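Heat shock protein, putative (Plasmodium falciparum, PDB 1Y6Z) is a putative Hsp90-family chaperone, seen here as its middle domain, which probably helps fold unfolded proteins at the expense of ATP hydrolysis. Local coordinates at residues K131-M136 with K166-E171; G138-G143 with A173-F178; T148-L151 with Y157-I160. All coordinates share one frame; numbering follows the deposited sequence. Where two conformers were deposited one is given.

Contact 1: K131-M136 with K166-E171; sequences KSISMM and KENQEE
Ile-133 projects from helix 121-141 into the start of helix 169-173, a small, partly buried van der Waals contact in which one aliphatic side chain meets Asn-168 and Glu-171. The two segments are closest at Ile-133 and Glu-171, whose CA atoms are 7.7 Å apart. Each branch of the isoleucine has its own partner. Its CG1 arm lies beside the backbone N (chi1 -61°) and, extended through chi2, carries CD1 to Asn-168, 3.7 Å from CB of that residue. There the methyl sits squarely over the face of the carboxamide, also 3.7 Å from Asn-168 CG. The other branch, CG2, lies over the flat of the Glu-171 carboxylate, 3.7 Å from OE2 of that residue. Glu-171 reaches this place with its chain extended beyond CG, and it also touches Lys-137, one turn further along the long helix. Asn-168 holds the N-cap position of helix 169-173, but its side chain makes no capping bond; instead it packs on Val-129 and Leu-130, while its backbone N bonds to Asp-165 OD1. Away from this face, Lys-131 forms a salt bridge with Glu-141 of the second subunit. With methyl groups laid against the faces of an amide and a carboxylate, the contact rests on shape and dispersion, and adds no polar bond between the segments.

Contact 2: G138-G143 with A173-F178; sequences GLKETG and ASLVEF
Lys-140, in the last turn of helix 121-141, reaches across to the turn formed by Ser-174 and Leu-175, and most of the contact is polar and centred on its ammonium group. Its strongest partner is Asp-189, with which NZ makes a salt bridge. CG stands opposite the backbone N (chi1 -174°) and the remaining torsions are also extended, giving the straight reach that brings Lys-140 NZ to 2.7 Å from Ser-174 O.

Two waters complete the polar surroundings. One accepts from Lys-140 NZ at 2.9 Å and gives its own protons to Leu-175 O at 2.6 Å and to Glu-177 OE2, also at 2.6 Å. It therefore links two charged groups that do not touch directly, since Lys-140 NZ and Glu-177 OE2 are 4.9 Å apart. The same carboxylate oxygen receives a hydrogen bond from Trp-147 NE1 on helix 145-164, which helps to fix its direction. The second water accepts from Lys-140 NZ at 3.1 Å and donates to Ser-174 OG at 3.2 Å; that hydroxyl is also hydrogen-bonded to Glu-171 O.

In this Hsp90 middle domain, the turn leaves helix 169-173 and leads into the short, weakly bonded strand 177-178, whose antiparallel partner 188-189 carries Asp-189. The lysine thus joins the end of the long helix to strand 188-189 directly and to Glu-177 of the weak strand through water.

The apolar part is slight. The aliphatic stem of Lys-140 runs past Leu-175, with CD of the lysine 3.8 Å from CD2 of the leucine. The other leucine surfaces rest on Met-136 and Lys-137 of helix 121-141 and on Leu-158 of helix 145-164.

Contact 3: T148-L151 with Y157-I160; sequences TKFL and YLKI
Leu-158 has the most surface buried here, and its two methyl groups reach back along helix 145-164 to Phe-150 and Leu-151, about two turns earlier on the same helix. CD1 approaches the far end of the Phe-150 ring obliquely, 3.7 Å from CZ. CD2 lies 3.8 Å from CE2 of that ring, so both methyls meet the CE2-CZ side of the phenyl from the same side of its plane. Phe-150 CG is opposite its backbone N (chi1 174°), which points the ring along the helix toward Leu-158. Leu-151 contributes less: its CD2 is 4.0 Å from Leu-158 CD2, and the two side chains cross at roughly a right angle. Beyond them, Met-136 of helix 121-141 packs on both Phe-150 and Leu-158, and Leu-139 on Phe-150. On another side, a water donates to Leu-151 O at 3.0 Å and has a weak bond from Lys-159 NZ, whose salt-bridge partner is Asp-239. Spacings of seven and eight residues return these side chains to one face of the helix, against which helix 121-141 packs, in the helical segment that joins the two alpha/beta parts of an Hsp90 middle domain.

The three contacts lie close together, with centres about 11 Å (1 and 2), 12 Å (1 and 3) and 9 Å (2 and 3) apart. Contacts 1 and 2 both start on helix 121-141 and end on helix 169-173 and the chain leading on to strand 177-178, so their segments alternate; contact 3 is nested inside both loops, on helix 145-164. Met-136, within 131-136, lies between the three, and Glu-177 CD, 3.4 Å from Leu-151 CD1, joins contacts 2 and 3. Together they tie successive helices between the five-stranded mixed sheet and the three-stranded parallel sheet, as expected of the helical connection in an Hsp90 middle domain, and probably help hold its two alpha/beta parts in a set relation.

Contact 1: K131-M136 with K166-E171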
# COMPACT_ATOMS: atom_id res chain seq x y z
N LYS B 131 3.81 -8.67 -0.34
CA LYS B 131 2.93 -9.36 -1.29
C LYS B 131 1.74 -9.95 -0.51
O LYS B 131 0.63 -9.99 -1.04
CB LYS B 131 3.66 -10.48 -2.06
CG LYS B 131 4.58 -9.95 -3.14
CD LYS B 131 3.82 -9.53 -4.35
CE LYS B 131 4.79 -9.02 -5.41
NZ LYS B 131 4.06 -8.34 -6.50
N SER B 132 2.00 -10.40 0.72
CA SER B 132 0.94 -11.03 1.55
C SER B 132 -0.11 -9.98 1.95
O SER B 132 -1.27 -10.22 1.86
CB SER B 132 1.55 -11.63 2.83
OG SER B 132 2.42 -12.69 2.49
N ILE B 133 0.34 -8.79 2.38
CA ILE B 133 -0.61 -7.71 2.68
C ILE B 133 -1.45 -7.25 1.46
O ILE B 133 -2.66 -7.11 1.57
CB ILE B 133 0.11 -6.52 3.41
CG1 ILE B 133 0.69 -7.03 4.74
CG2 ILE B 133 -0.87 -5.31 3.57
CD1 ILE B 133 1.66 -6.07 5.54
N SER B 134 -0.81 -7.10 0.29
CA SER B 134 -1.48 -6.68 -0.91
C SER B 134 -2.51 -7.74 -1.37
O SER B 134 -3.63 -7.38 -1.79
CB SER B 134 -0.43 -6.27 -2.00
OG SER B 134 -1.05 -6.09 -3.27
N MET B 135 -2.14 -9.04 -1.24
CA MET B 135 -3.04 -10.16 -1.49
C MET B 135 -4.31 -10.03 -0.61
O MET B 135 -5.41 -10.19 -1.12
CB MET B 135 -2.34 -11.54 -1.25
CG MET B 135 -3.29 -12.80 -1.36
SD MET B 135 -2.42 -14.41 -1.54
CE MET B 135 -1.23 -14.15 -0.26
N MET B 136 -4.14 -9.83 0.71
CA MET B 136 -5.29 -9.65 1.65
C MET B 136 -6.08 -8.44 1.26
O MET B 136 -7.32 -8.47 1.17
CB MET B 136 -4.82 -9.50 3.11
CG MET B 136 -4.25 -10.78 3.78
SD MET B 136 -3.56 -10.58 5.44
CE MET B 136 -2.18 -9.55 5.08
N LYS B 166 5.42 -4.08 14.18
CA LYS B 166 5.55 -2.62 14.29
C LYS B 166 5.47 -1.89 12.93
O LYS B 166 4.66 -0.96 12.75
CB LYS B 166 6.86 -2.26 15.03
CG LYS B 166 7.08 -0.72 15.20
CD LYS B 166 5.87 -0.03 15.71
CE LYS B 166 6.18 1.29 16.40
NZ LYS B 166 4.90 1.93 16.85
N GLU B 167 6.27 -2.36 11.99
CA GLU B 167 6.51 -1.71 10.71
C GLU B 167 5.26 -1.74 9.84
O GLU B 167 5.03 -0.82 9.08
CB GLU B 167 7.69 -2.34 9.94
CG GLU B 167 9.08 -2.29 10.57
CD GLU B 167 9.23 -3.03 11.89
OE1 GLU B 167 8.56 -4.06 12.06
OE2 GLU B 167 10.04 -2.58 12.75
N ASN B 168 4.48 -2.80 9.92
CA ASN B 168 3.26 -2.90 9.11
C ASN B 168 1.95 -2.68 9.84
O ASN B 168 0.90 -2.88 9.28
CB ASN B 168 3.25 -4.25 8.36
CG ASN B 168 4.43 -4.37 7.41
OD1 ASN B 168 4.58 -3.58 6.50
ND2 ASN B 168 5.27 -5.35 7.65
N GLN B 169 2.05 -2.24 11.10
CA GLN B 169 0.94 -2.15 12.01
C GLN B 169 -0.28 -1.43 11.39
O GLN B 169 -1.37 -1.94 11.45
CB GLN B 169 1.45 -1.47 13.31
CG GLN B 169 1.33 0.06 13.26
CD GLN B 169 0.20 0.60 14.13
OE1 GLN B 169 -0.29 -0.11 15.02
NE2 GLN B 169 -0.20 1.86 13.90
N GLU B 170 -0.09 -0.28 10.73
CA GLU B 170 -1.28 0.47 10.23
C GLU B 170 -2.00 -0.24 9.11
O GLU B 170 -3.25 -0.29 9.07
CB GLU B 170 -0.87 1.88 9.75
CG GLU B 170 -2.06 2.73 9.22
CD GLU B 170 -1.65 4.13 8.72
OE1 GLU B 170 -0.89 4.81 9.46
OE2 GLU B 170 -2.11 4.53 7.62
N GLU B 171 -1.23 -0.80 8.17
CA GLU B 171 -1.84 -1.53 7.07
C GLU B 171 -2.62 -2.75 7.56
O GLU B 171 -3.74 -3.05 7.08
CB GLU B 171 -0.77 -1.97 6.08
CG GLU B 171 -0.34 -0.90 5.13
CD GLU B 171 0.18 -1.55 3.86
OE1 GLU B 171 1.33 -2.02 3.93
OE2 GLU B 171 -0.60 -1.65 2.84

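Contact 2: G138-G143 with A173-F178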
# COMPACT_ATOMS: atom_id res chain seq x y z
N GLY B 138 -6.43 -7.03 -1.56
CA GLY B 138 -7.19 -7.41 -2.75
C GLY B 138 -8.38 -8.27 -2.39
O GLY B 138 -9.45 -8.13 -2.96
N LEU B 139 -8.19 -9.20 -1.46
CA LEU B 139 -9.28 -10.08 -1.08
C LEU B 139 -10.39 -9.27 -0.40
O LEU B 139 -11.55 -9.49 -0.68
CB LEU B 139 -8.79 -11.22 -0.22
CG LEU B 139 -9.70 -12.44 0.02
CD1 LEU B 139 -9.97 -13.23 -1.27
CD2 LEU B 139 -9.04 -13.33 1.05
N LYS B 140 -10.02 -8.32 0.44
CA LYS B 140 -10.98 -7.38 1.06
C LYS B 140 -11.75 -6.56 -0.01
O LYS B 140 -12.98 -6.46 0.07
CB LYS B 140 -10.26 -6.42 1.99
CG LYS B 140 -11.25 -5.49 2.78
CD LYS B 140 -10.49 -4.67 3.76
CE LYS B 140 -11.44 -3.58 4.35
NZ LYS B 140 -10.72 -2.90 5.41
N GLU B 141 -11.05 -6.00 -1.00
CA GLU B 141 -11.72 -5.16 -2.02
C GLU B 141 -12.68 -6.00 -2.88
O GLU B 141 -13.83 -5.62 -3.07
CB GLU B 141 -10.71 -4.32 -2.84
CG GLU B 141 -11.28 -3.14 -3.73
CD GLU B 141 -12.02 -1.98 -2.97
OE1 GLU B 141 -13.24 -1.76 -3.22
OE2 GLU B 141 -11.39 -1.24 -2.15
N THR B 142 -12.24 -7.17 -3.34
CA THR B 142 -13.02 -8.02 -4.27
C THR B 142 -13.95 -8.91 -3.50
O THR B 142 -15.18 -8.69 -3.47
CB THR B 142 -12.15 -8.95 -5.20
OG1 THR B 142 -11.80 -10.17 -4.52
CG2 THR B 142 -10.89 -8.27 -5.66
N GLY B 143 -13.35 -9.92 -2.87
CA GLY B 143 -14.05 -10.76 -1.91
C GLY B 143 -15.11 -9.97 -1.15
O GLY B 143 -14.98 -8.74 -0.88
N ALA B 173 -3.87 -3.12 10.60
CA ALA B 173 -4.96 -2.53 11.40
C ALA B 173 -6.16 -2.16 10.52
O ALA B 173 -7.32 -2.32 10.93
CB ALA B 173 -4.42 -1.27 12.16
N SER B 174 -5.88 -1.71 9.30
CA SER B 174 -6.92 -1.35 8.34
C SER B 174 -7.79 -2.54 7.88
O SER B 174 -8.87 -2.33 7.29
CB SER B 174 -6.29 -0.61 7.14
OG SER B 174 -5.64 -1.46 6.25
N LEU B 175 -7.34 -3.77 8.18
CA LEU B 175 -8.02 -5.02 7.71
C LEU B 175 -8.90 -5.66 8.77
O LEU B 175 -9.79 -6.40 8.41
CB LEU B 175 -6.99 -6.10 7.23
CG LEU B 175 -6.03 -5.64 6.09
CD1 LEU B 175 -4.84 -6.60 5.77
CD2 LEU B 175 -6.92 -5.35 4.86
N VAL B 176 -8.58 -5.44 10.05
CA VAL B 176 -9.22 -6.15 11.18
C VAL B 176 -10.67 -5.57 11.33
O VAL B 176 -10.90 -4.43 10.93
CB VAL B 176 -8.39 -6.04 12.50
CG1 VAL B 176 -6.96 -6.59 12.40
CG2 VAL B 176 -8.32 -4.61 12.98
N GLU B 177 -11.62 -6.39 11.84
CA GLU B 177 -13.02 -6.00 11.99
C GLU B 177 -13.56 -6.41 13.36
O GLU B 177 -13.13 -7.44 13.92
CB GLU B 177 -13.85 -6.55 10.82
CG GLU B 177 -13.48 -5.96 9.45
CD GLU B 177 -14.39 -6.42 8.32
OE1 GLU B 177 -15.41 -7.09 8.60
OE2 GLU B 177 -14.04 -6.10 7.16
N PHE B 178 -14.47 -5.59 13.90
CA PHE B 178 -15.06 -5.81 15.23
C PHE B 178 -16.52 -5.45 15.18
O PHE B 178 -16.94 -4.59 14.40
CB PHE B 178 -14.43 -4.93 16.34
CG PHE B 178 -12.95 -5.04 16.42
CD1 PHE B 178 -12.13 -4.20 15.67
CD2 PHE B 178 -12.36 -6.02 17.20
CE1 PHE B 178 -10.76 -4.31 15.71
CE2 PHE B 178 -10.95 -6.14 17.27
CZ PHE B 178 -10.15 -5.28 16.51
O HOH W 1 -11.60 -5.21 6.94
O HOH W 2 -8.05 -1.75 4.24

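Contact 3: T148-L151 with Y157-I160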
# COMPACT_ATOMS: atom_id res chain seq x y z
N THR B 148 -15.12 -12.31 4.51
CA THR B 148 -15.60 -12.57 5.85
C THR B 148 -15.12 -13.93 6.38
O THR B 148 -14.75 -14.03 7.53
CB THR B 148 -17.17 -12.44 5.97
OG1 THR B 148 -17.58 -11.14 5.54
CG2 THR B 148 -17.61 -12.65 7.43
N LYS B 149 -15.13 -14.94 5.52
CA LYS B 149 -14.50 -16.26 5.74
C LYS B 149 -13.03 -16.17 6.13
O LYS B 149 -12.61 -16.71 7.15
CB LYS B 149 -14.58 -17.07 4.46
CG LYS B 149 -14.15 -18.49 4.60
CD LYS B 149 -14.44 -19.19 3.28
CE LYS B 149 -15.23 -20.44 3.52
NZ LYS B 149 -14.56 -21.59 2.90
N PHE B 150 -12.26 -15.42 5.33
CA PHE B 150 -10.88 -15.15 5.71
C PHE B 150 -10.79 -14.58 7.15
O PHE B 150 -10.04 -15.09 7.97
CB PHE B 150 -10.20 -14.23 4.68
CG PHE B 150 -8.84 -13.80 5.10
CD1 PHE B 150 -7.74 -14.68 4.97
CD2 PHE B 150 -8.63 -12.53 5.63
CE1 PHE B 150 -6.50 -14.30 5.39
CE2 PHE B 150 -7.39 -12.12 6.04
CZ PHE B 150 -6.32 -13.00 5.95
N LEU B 151 -11.52 -13.50 7.47
CA LEU B 151 -11.41 -12.95 8.83
C LEU B 151 -11.92 -13.90 9.90
O LEU B 151 -11.34 -14.01 10.99
CB LEU B 151 -12.09 -11.56 8.94
CG LEU B 151 -11.44 -10.40 8.16
CD1 LEU B 151 -12.35 -9.17 8.38
CD2 LEU B 151 -10.00 -10.09 8.51
N TYR B 157 -4.98 -13.89 13.52
CA TYR B 157 -3.54 -13.69 13.18
C TYR B 157 -3.27 -12.21 12.83
O TYR B 157 -2.26 -11.66 13.19
CB TYR B 157 -3.11 -14.59 12.02
CG TYR B 157 -3.03 -16.00 12.48
CD1 TYR B 157 -4.03 -16.90 12.19
CD2 TYR B 157 -1.98 -16.41 13.27
CE1 TYR B 157 -3.94 -18.26 12.66
CE2 TYR B 157 -1.86 -17.78 13.74
CZ TYR B 157 -2.82 -18.67 13.44
OH TYR B 157 -2.77 -19.98 13.97
N LEU B 158 -4.20 -11.62 12.13
CA LEU B 158 -4.03 -10.19 11.74
C LEU B 158 -4.01 -9.32 12.99
O LEU B 158 -3.19 -8.41 13.11
CB LEU B 158 -5.14 -9.83 10.78
CG LEU B 158 -4.87 -10.12 9.30
CD1 LEU B 158 -4.66 -11.63 8.97
CD2 LEU B 158 -6.05 -9.53 8.46
N LYS B 159 -4.86 -9.68 13.97
CA LYS B 159 -4.97 -8.94 15.26
C LYS B 159 -3.66 -9.02 15.98
O LYS B 159 -3.18 -8.01 16.47
CB LYS B 159 -6.13 -9.46 16.10
CG LYS B 159 -7.49 -8.94 15.63
CD LYS B 159 -8.63 -9.77 16.26
CE LYS B 159 -9.97 -9.48 15.61
NZ LYS B 159 -10.90 -10.63 16.04
N ILE B 160 -3.04 -10.21 15.97
CA ILE B 160 -1.67 -10.38 16.52
C ILE B 160 -0.65 -9.57 15.71
O ILE B 160 0.25 -8.96 16.29
CB ILE B 160 -1.29 -11.86 16.62
CG1 ILE B 160 -2.08 -12.54 17.74
CG2 ILE B 160 0.26 -12.07 16.88
CD1 ILE B 160 -2.29 -14.00 17.43
O HOH W 3 -11.72 -11.85 13.03